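Local structure of kojibiose phosphorylase (Gut metagenome, 6W0P) at residues A[350-362]-A[667-679]. The protein is a kojibiose phosphorylase, a member of glycoside hydrolase family 65 from a gut metagenome with a mostly helical central catalytic domain. Sequence-based numbering, arbitrary orientation.
Sequences WDNETYCLPFYLY and TSIAAAWMNIVYG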
ATOM      1  N   TRP A 350      20.735   0.764   4.730  1.00 27.90           N
ATOM      2  CA  TRP A 350      21.393   0.737   6.064  1.00 27.91           C
ATOM      3  C   TRP A 350      22.565  -0.268   6.066  1.00 28.59           C
ATOM      4  O   TRP A 350      23.450  -0.086   6.932  1.00 27.72           O
ATOM      5  CB  TRP A 350      20.353   0.401   7.130  1.00 27.78           C
ATOM      6  CG  TRP A 350      20.017  -1.060   7.172  1.00 27.47           C
ATOM      7  CD1 TRP A 350      19.437  -1.812   6.190  1.00 27.01           C
ATOM      8  CD2 TRP A 350      20.243  -1.939   8.284  1.00 27.06           C
ATOM      9  NE1 TRP A 350      19.304  -3.103   6.613  1.00 27.25           N
ATOM     10  CE2 TRP A 350      19.801  -3.216   7.890  1.00 27.32           C
ATOM     11  CE3 TRP A 350      20.801  -1.773   9.558  1.00 27.66           C
ATOM     12  CZ2 TRP A 350      19.866  -4.316   8.750  1.00 27.72           C
ATOM     13  CZ3 TRP A 350      20.869  -2.861  10.404  1.00 27.68           C
ATOM     14  CH2 TRP A 350      20.431  -4.124   9.998  1.00 27.56           C
ATOM     15  N   ASP A 351      22.534  -1.243   5.124  1.00 29.20           N
ATOM     16  CA  ASP A 351      23.583  -2.267   4.825  0.60 29.31           C
ATOM     17  C   ASP A 351      24.961  -1.629   4.676  1.00 29.84           C
ATOM     18  O   ASP A 351      25.947  -2.284   5.068  1.00 29.71           O
ATOM     19  CB  ASP A 351      23.416  -2.955   3.455  0.60 29.16           C
ATOM     20  CG  ASP A 351      22.126  -3.713   3.248  0.60 28.37           C
ATOM     21  OD1 ASP A 351      21.071  -3.110   3.486  0.60 27.31           O
ATOM     22  OD2 ASP A 351      22.203  -4.918   2.872  0.60 28.93           O
ATOM     23  N   ASN A 352      25.006  -0.458   4.051  1.00 30.09           N
ATOM     24  CA  ASN A 352      26.269   0.263   3.783  1.00 31.15           C
ATOM     25  C   ASN A 352      26.969   0.451   5.124  1.00 30.62           C
ATOM     26  O   ASN A 352      28.140   0.112   5.217  1.00 29.73           O
ATOM     27  CB  ASN A 352      26.047   1.590   3.051  1.00 32.87           C
ATOM     28  CG  ASN A 352      25.744   1.401   1.580  1.00 34.02           C
ATOM     29  OD1 ASN A 352      25.535   0.285   1.126  1.00 36.87           O
ATOM     30  ND2 ASN A 352      25.759   2.473   0.810  1.00 35.98           N
ATOM     31  N   GLU A 353      26.235   0.951   6.113  1.00 31.12           N
ATOM     32  CA  GLU A 353      26.792   1.386   7.413  1.00 31.50           C
ATOM     33  C   GLU A 353      27.075   0.172   8.304  1.00 31.08           C
ATOM     34  O   GLU A 353      28.061   0.215   9.013  1.00 31.21           O
ATOM     35  CB  GLU A 353      25.847   2.370   8.098  1.00 31.71           C
ATOM     36  CG  GLU A 353      25.869   3.756   7.497  1.00 31.54           C
ATOM     37  CD  GLU A 353      25.288   3.900   6.096  1.00 31.89           C
ATOM     38  OE1 GLU A 353      24.264   3.255   5.786  1.00 31.16           O
ATOM     39  OE2 GLU A 353      25.859   4.691   5.323  1.00 32.14           O
ATOM     40  N   THR A 354      26.258  -0.876   8.251  1.00 30.91           N
ATOM     41  CA  THR A 354      26.231  -1.926   9.288  1.00 31.25           C
ATOM     42  C   THR A 354      26.904  -3.213   8.802  1.00 32.07           C
ATOM     43  O   THR A 354      27.078  -4.094   9.649  1.00 32.87           O
ATOM     44  CB  THR A 354      24.782  -2.185   9.710  1.00 31.12           C
ATOM     45  OG1 THR A 354      23.991  -2.512   8.559  1.00 30.71           O
ATOM     46  CG2 THR A 354      24.198  -0.987  10.419  1.00 30.94           C
ATOM     47  N   TYR A 355      27.205  -3.348   7.502  1.00 32.48           N
ATOM     48  CA  TYR A 355      27.681  -4.613   6.857  0.60 32.39           C
ATOM     49  C   TYR A 355      28.860  -4.335   5.898  1.00 32.11           C
ATOM     50  O   TYR A 355      29.868  -5.068   5.937  1.00 32.69           O
ATOM     51  CB  TYR A 355      26.606  -5.253   5.965  0.60 32.64           C
ATOM     52  CG  TYR A 355      25.616  -6.225   6.569  0.60 33.19           C
ATOM     53  CD1 TYR A 355      24.555  -5.788   7.350  0.60 33.30           C
ATOM     54  CD2 TYR A 355      25.663  -7.584   6.256  0.60 33.62           C
ATOM     55  CE1 TYR A 355      23.617  -6.676   7.860  0.60 33.50           C
ATOM     56  CE2 TYR A 355      24.725  -8.481   6.745  0.60 33.18           C
ATOM     57  CZ  TYR A 355      23.696  -8.023   7.550  0.60 33.96           C
ATOM     58  OH  TYR A 355      22.770  -8.891   8.065  0.60 34.52           O
ATOM     59  N   CYS A 356      28.703  -3.352   5.009  1.00 30.99           N
ATOM     60  CA  CYS A 356      29.733  -3.020   3.990  1.00 31.29           C
ATOM     61  C   CYS A 356      30.900  -2.248   4.611  1.00 30.71           C
ATOM     62  O   CYS A 356      32.025  -2.516   4.226  1.00 31.17           O
ATOM     63  CB  CYS A 356      29.151  -2.247   2.815  1.00 31.81           C
ATOM     64  SG  CYS A 356      27.851  -3.186   1.974  1.00 33.43           S
ATOM     65  N   LEU A 357      30.661  -1.353   5.567  1.00 30.04           N
ATOM     66  CA  LEU A 357      31.707  -0.408   6.046  1.00 29.73           C
ATOM     67  C   LEU A 357      32.943  -1.165   6.525  1.00 29.29           C
ATOM     68  O   LEU A 357      34.057  -0.759   6.213  1.00 30.20           O
ATOM     69  CB  LEU A 357      31.133   0.474   7.154  1.00 29.65           C
ATOM     70  CG  LEU A 357      32.067   1.550   7.688  1.00 30.23           C
ATOM     71  CD1 LEU A 357      32.505   2.469   6.571  1.00 31.11           C
ATOM     72  CD2 LEU A 357      31.393   2.334   8.790  1.00 30.09           C
ATOM     73  N   PRO A 358      32.830  -2.230   7.351  1.00 28.52           N
ATOM     74  CA  PRO A 358      34.006  -2.803   8.008  1.00 28.12           C
ATOM     75  C   PRO A 358      35.160  -3.200   7.076  1.00 28.31           C
ATOM     76  O   PRO A 358      36.299  -3.002   7.415  1.00 27.90           O
ATOM     77  CB  PRO A 358      33.420  -4.048   8.674  1.00 28.03           C
ATOM     78  CG  PRO A 358      32.007  -3.646   8.995  1.00 27.77           C
ATOM     79  CD  PRO A 358      31.582  -2.899   7.759  1.00 28.08           C
ATOM     80  N   PHE A 359      34.860  -3.738   5.898  1.00 28.40           N
ATOM     81  CA  PHE A 359      35.929  -4.048   4.913  1.00 29.05           C
ATOM     82  C   PHE A 359      36.761  -2.771   4.683  1.00 29.33           C
ATOM     83  O   PHE A 359      38.008  -2.844   4.652  1.00 28.54           O
ATOM     84  CB  PHE A 359      35.356  -4.603   3.608  1.00 29.14           C
ATOM     85  CG  PHE A 359      36.398  -4.714   2.530  1.00 29.61           C
ATOM     86  CD1 PHE A 359      37.253  -5.803   2.482  1.00 30.39           C
ATOM     87  CD2 PHE A 359      36.555  -3.712   1.589  1.00 29.98           C
ATOM     88  CE1 PHE A 359      38.245  -5.882   1.515  1.00 30.52           C
ATOM     89  CE2 PHE A 359      37.530  -3.802   0.604  1.00 29.91           C
ATOM     90  CZ  PHE A 359      38.372  -4.885   0.572  1.00 30.11           C
ATOM     91  N   TYR A 360      36.102  -1.624   4.506  1.00 29.54           N
ATOM     92  CA  TYR A 360      36.788  -0.340   4.171  1.00 30.53           C
ATOM     93  C   TYR A 360      37.550   0.192   5.395  1.00 30.09           C
ATOM     94  O   TYR A 360      38.626   0.752   5.205  1.00 30.74           O
ATOM     95  CB  TYR A 360      35.819   0.669   3.540  1.00 30.60           C
ATOM     96  CG  TYR A 360      35.205   0.141   2.267  1.00 31.01           C
ATOM     97  CD1 TYR A 360      35.914   0.128   1.072  1.00 31.14           C
ATOM     98  CD2 TYR A 360      33.909  -0.357   2.255  1.00 30.67           C
ATOM     99  CE1 TYR A 360      35.359  -0.385  -0.091  1.00 31.16           C
ATOM    100  CE2 TYR A 360      33.343  -0.880   1.103  1.00 30.99           C
ATOM    101  CZ  TYR A 360      34.070  -0.895  -0.078  1.00 31.65           C
ATOM    102  OH  TYR A 360      33.499  -1.417  -1.214  1.00 32.59           O
ATOM    103  N   LEU A 361      37.014   0.010   6.602  1.00 30.70           N
ATOM    104  CA  LEU A 361      37.630   0.473   7.871  1.00 30.84           C
ATOM    105  C   LEU A 361      39.016  -0.157   8.028  1.00 31.17           C
ATOM    106  O   LEU A 361      39.893   0.517   8.546  1.00 30.87           O
ATOM    107  CB  LEU A 361      36.728   0.111   9.051  1.00 30.74           C
ATOM    108  CG  LEU A 361      35.529   1.029   9.261  1.00 30.71           C
ATOM    109  CD1 LEU A 361      34.574   0.435  10.281  1.00 30.73           C
ATOM    110  CD2 LEU A 361      35.950   2.439   9.664  1.00 30.58           C
ATOM    111  N   TYR A 362      39.196  -1.399   7.569  1.00 31.36           N
ATOM    112  CA  TYR A 362      40.428  -2.199   7.778  1.00 30.67           C
ATOM    113  C   TYR A 362      41.334  -2.181   6.544  1.00 30.68           C
ATOM    114  O   TYR A 362      42.407  -2.786   6.628  1.00 31.54           O
ATOM    115  CB  TYR A 362      40.052  -3.619   8.201  1.00 30.45           C
ATOM    116  CG  TYR A 362      39.581  -3.710   9.625  1.00 30.23           C
ATOM    117  CD1 TYR A 362      40.484  -3.671  10.674  1.00 30.19           C
ATOM    118  CD2 TYR A 362      38.230  -3.811   9.925  1.00 29.92           C
ATOM    119  CE1 TYR A 362      40.049  -3.749  11.983  1.00 30.52           C
ATOM    120  CE2 TYR A 362      37.779  -3.901  11.229  1.00 29.76           C
ATOM    121  CZ  TYR A 362      38.697  -3.851  12.263  1.00 30.29           C
ATOM    122  OH  TYR A 362      38.271  -3.902  13.559  1.00 30.95           O
ATOM    123  N   THR A 667      26.005  -6.607  -0.625  1.00 31.76           N
ATOM    124  CA  THR A 667      26.025  -6.958   0.822  1.00 32.37           C
ATOM    125  C   THR A 667      26.503  -8.404   0.989  1.00 31.33           C
ATOM    126  O   THR A 667      27.294  -8.667   1.890  1.00 31.34           O
ATOM    127  CB  THR A 667      24.670  -6.762   1.500  1.00 32.00           C
ATOM    128  OG1 THR A 667      24.457  -5.363   1.525  1.00 32.49           O
ATOM    129  CG2 THR A 667      24.647  -7.274   2.924  1.00 32.74           C
ATOM    130  N   SER A 668      26.036  -9.299   0.139  1.00 31.29           N
ATOM    131  CA  SER A 668      26.447 -10.721   0.142  1.00 32.18           C
ATOM    132  C   SER A 668      27.957 -10.812  -0.106  1.00 31.43           C
ATOM    133  O   SER A 668      28.640 -11.613   0.578  1.00 33.14           O
ATOM    134  CB  SER A 668      25.670 -11.518  -0.856  1.00 32.92           C
ATOM    135  OG  SER A 668      26.380 -12.721  -1.109  1.00 36.31           O
ATOM    136  N   ILE A 669      28.466  -9.974  -1.003  1.00 29.80           N
ATOM    137  CA  ILE A 669      29.909  -9.900  -1.343  1.00 28.90           C
ATOM    138  C   ILE A 669      30.680  -9.430  -0.107  1.00 28.83           C
ATOM    139  O   ILE A 669      31.685 -10.090   0.217  1.00 28.53           O
ATOM    140  CB  ILE A 669      30.104  -9.020  -2.598  1.00 28.69           C
ATOM    141  CG1 ILE A 669      29.629  -9.792  -3.829  1.00 28.72           C
ATOM    142  CG2 ILE A 669      31.545  -8.563  -2.767  1.00 29.03           C
ATOM    143  CD1 ILE A 669      29.580  -8.985  -5.079  1.00 28.81           C
ATOM    144  N   ALA A 670      30.224  -8.363   0.561  1.00 28.51           N
ATOM    145  CA  ALA A 670      30.855  -7.804   1.775  1.00 29.58           C
ATOM    146  C   ALA A 670      30.813  -8.858   2.880  1.00 30.86           C
ATOM    147  O   ALA A 670      31.798  -8.981   3.609  1.00 32.92           O
ATOM    148  CB  ALA A 670      30.161  -6.548   2.230  1.00 29.23           C
ATOM    149  N   ALA A 671      29.704  -9.587   2.984  1.00 31.37           N
ATOM    150  CA  ALA A 671      29.437 -10.560   4.065  1.00 32.27           C
ATOM    151  C   ALA A 671      30.448 -11.707   4.002  1.00 32.44           C
ATOM    152  O   ALA A 671      30.688 -12.304   5.048  1.00 33.21           O
ATOM    153  CB  ALA A 671      28.031 -11.088   3.962  1.00 33.01           C
ATOM    154  N   ALA A 672      31.001 -12.014   2.826  1.00 32.28           N
ATOM    155  CA  ALA A 672      31.943 -13.141   2.664  1.00 31.31           C
ATOM    156  C   ALA A 672      33.227 -12.762   3.406  1.00 31.92           C
ATOM    157  O   ALA A 672      33.754 -13.590   4.187  1.00 31.54           O
ATOM    158  CB  ALA A 672      32.190 -13.432   1.207  1.00 31.36           C
ATOM    159  N   TRP A 673      33.670 -11.519   3.223  1.00 30.67           N
ATOM    160  CA  TRP A 673      34.866 -10.998   3.918  1.00 30.36           C
ATOM    161  C   TRP A 673      34.590 -11.019   5.420  1.00 30.84           C
ATOM    162  O   TRP A 673      35.450 -11.481   6.169  1.00 30.53           O
ATOM    163  CB  TRP A 673      35.228  -9.594   3.441  1.00 29.87           C
ATOM    164  CG  TRP A 673      36.397  -9.025   4.182  1.00 29.68           C
ATOM    165  CD1 TRP A 673      37.708  -9.144   3.845  1.00 30.16           C
ATOM    166  CD2 TRP A 673      36.362  -8.271   5.400  1.00 29.60           C
ATOM    167  NE1 TRP A 673      38.492  -8.486   4.749  1.00 30.18           N
ATOM    168  CE2 TRP A 673      37.696  -7.933   5.710  1.00 29.95           C
ATOM    169  CE3 TRP A 673      35.340  -7.806   6.233  1.00 29.34           C
ATOM    170  CZ2 TRP A 673      38.033  -7.200   6.845  1.00 30.31           C
ATOM    171  CZ3 TRP A 673      35.672  -7.080   7.351  1.00 29.85           C
ATOM    172  CH2 TRP A 673      37.002  -6.775   7.649  1.00 30.01           C
ATOM    173  N   MET A 674      33.429 -10.515   5.824  1.00 31.37           N
ATOM    174  CA  MET A 674      33.010 -10.428   7.243  1.00 32.32           C
ATOM    175  C   MET A 674      32.997 -11.820   7.876  1.00 30.84           C
ATOM    176  O   MET A 674      33.545 -11.961   8.990  1.00 29.66           O
ATOM    177  CB  MET A 674      31.600  -9.852   7.346  1.00 34.27           C
ATOM    178  CG  MET A 674      31.492  -8.509   6.710  1.00 35.42           C
ATOM    179  SD  MET A 674      31.716  -7.306   7.980  1.00 39.06           S
ATOM    180  CE  MET A 674      30.102  -7.320   8.743  1.00 34.29           C
ATOM    181  N   ASN A 675      32.347 -12.778   7.196  1.00 29.59           N
ATOM    182  CA  ASN A 675      32.247 -14.185   7.653  1.00 29.29           C
ATOM    183  C   ASN A 675      33.661 -14.734   7.897  1.00 29.10           C
ATOM    184  O   ASN A 675      33.835 -15.501   8.883  1.00 28.79           O
ATOM    185  CB  ASN A 675      31.454 -15.084   6.710  1.00 28.70           C
ATOM    186  CG  ASN A 675      30.729 -16.199   7.441  1.00 29.58           C
ATOM    187  OD1 ASN A 675      29.640 -16.590   7.027  1.00 29.88           O
ATOM    188  ND2 ASN A 675      31.334 -16.745   8.498  1.00 28.83           N
ATOM    189  N   ILE A 676      34.643 -14.358   7.069  1.00 28.43           N
ATOM    190  CA  ILE A 676      36.036 -14.893   7.195  1.00 28.79           C
ATOM    191  C   ILE A 676      36.735 -14.203   8.379  1.00 28.18           C
ATOM    192  O   ILE A 676      37.239 -14.947   9.251  1.00 28.43           O
ATOM    193  CB  ILE A 676      36.808 -14.783   5.865  1.00 29.21           C
ATOM    194  CG1 ILE A 676      36.253 -15.780   4.835  1.00 29.68           C
ATOM    195  CG2 ILE A 676      38.300 -14.963   6.112  1.00 29.34           C
ATOM    196  CD1 ILE A 676      36.848 -15.662   3.415  1.00 29.59           C
ATOM    197  N   VAL A 677      36.686 -12.864   8.471  1.00 27.52           N
ATOM    198  CA  VAL A 677      37.542 -12.083   9.419  1.00 27.73           C
ATOM    199  C   VAL A 677      36.861 -11.924  10.791  1.00 28.04           C
ATOM    200  O   VAL A 677      37.544 -12.164  11.815  1.00 28.75           O
ATOM    201  CB  VAL A 677      37.984 -10.744   8.814  1.00 27.84           C
ATOM    202  CG1 VAL A 677      38.737  -9.896   9.811  1.00 27.97           C
ATOM    203  CG2 VAL A 677      38.847 -10.948   7.583  1.00 28.12           C
ATOM    204  N   TYR A 678      35.590 -11.553  10.858  1.00 28.07           N
ATOM    205  CA  TYR A 678      34.826 -11.511  12.131  1.00 28.92           C
ATOM    206  C   TYR A 678      34.469 -12.930  12.590  1.00 29.14           C
ATOM    207  O   TYR A 678      34.417 -13.167  13.801  1.00 28.91           O
ATOM    208  CB  TYR A 678      33.560 -10.667  12.015  1.00 28.91           C
ATOM    209  CG  TYR A 678      33.814  -9.184  11.979  1.00 29.94           C
ATOM    210  CD1 TYR A 678      34.386  -8.527  13.057  1.00 30.82           C
ATOM    211  CD2 TYR A 678      33.466  -8.423  10.877  1.00 30.66           C
ATOM    212  CE1 TYR A 678      34.627  -7.158  13.038  1.00 31.04           C
ATOM    213  CE2 TYR A 678      33.691  -7.053  10.846  1.00 31.29           C
ATOM    214  CZ  TYR A 678      34.292  -6.424  11.921  1.00 30.93           C
ATOM    215  OH  TYR A 678      34.466  -5.074  11.890  1.00 31.96           O
ATOM    216  N   GLY A 679      34.222 -13.829  11.639  1.00 29.43           N
ATOM    217  CA  GLY A 679      33.737 -15.193  11.900  1.00 29.46           C
ATOM    218  C   GLY A 679      34.879 -16.114  12.265  1.00 29.85           C
ATOM    219  O   GLY A 679      35.192 -16.223  13.464  1.00 29.96           O
TER
HETATM  220  O   HOH W   1      35.490  -3.876  14.045  1.00 29.68           O
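Phe359 and Trp673 form the aromatic centre of this contact. The Phe359 edge points at one face of the indole, a T-shaped pair with nearly perpendicular planes and Phe359 CD1 3.6 Å from Trp673 CD1. Trp673 has CG anti to its backbone N (chi1 177°), which brings the indole across to helix 351-361. The Phe359 backbone lies over the same ring system. Phe359 CA makes a CH-pi contact 3.9 Å from the centroid of the Trp673 six-membered ring, close to the ring normal. Val677 CG2 packs on the opposite indole face, so the ring is held from both sides.

Pro358 fills the next position. Pro358 CB meets Met674 SD at 3.7 Å and the edge of the Tyr678 ring at CE2. The Met674 chain turns at its second and third torsions, bringing SD and CE to Tyr355 O. Met674 SD lies 3.5 Å from Tyr355 O. Ala670 CB sits 4.0 Å from Cys356 CA, where the small side chain lets the backbones come close.

The two ends are more polar. In the conformer described, Thr667 OG1 donates to Asp351 OD2 over 2.7 Å, on the anti side and 23° out of the carboxylate plane. Asp351 is partly exposed, unlike the buried aromatic centre. Thr667 CG2 turns instead to the Tyr355 ring, also one of two conformers, whose hydroxyl bonds to Leu623 O. At the other end a water joins the hydroxyls of Tyr362 and Tyr678, lying in the plane of both rings.

Helix 418-434 adjoins Tyr362 and Tyr678, while helix 624-634 adjoins Tyr355 and Tyr678. The axes of helices 351-361 and 667-679 cross at 57°, 8.6 Å apart. This is a buried helix-helix crossing within the family 65 catalytic domain, whose helices form an (alpha/alpha)6 barrel in this family.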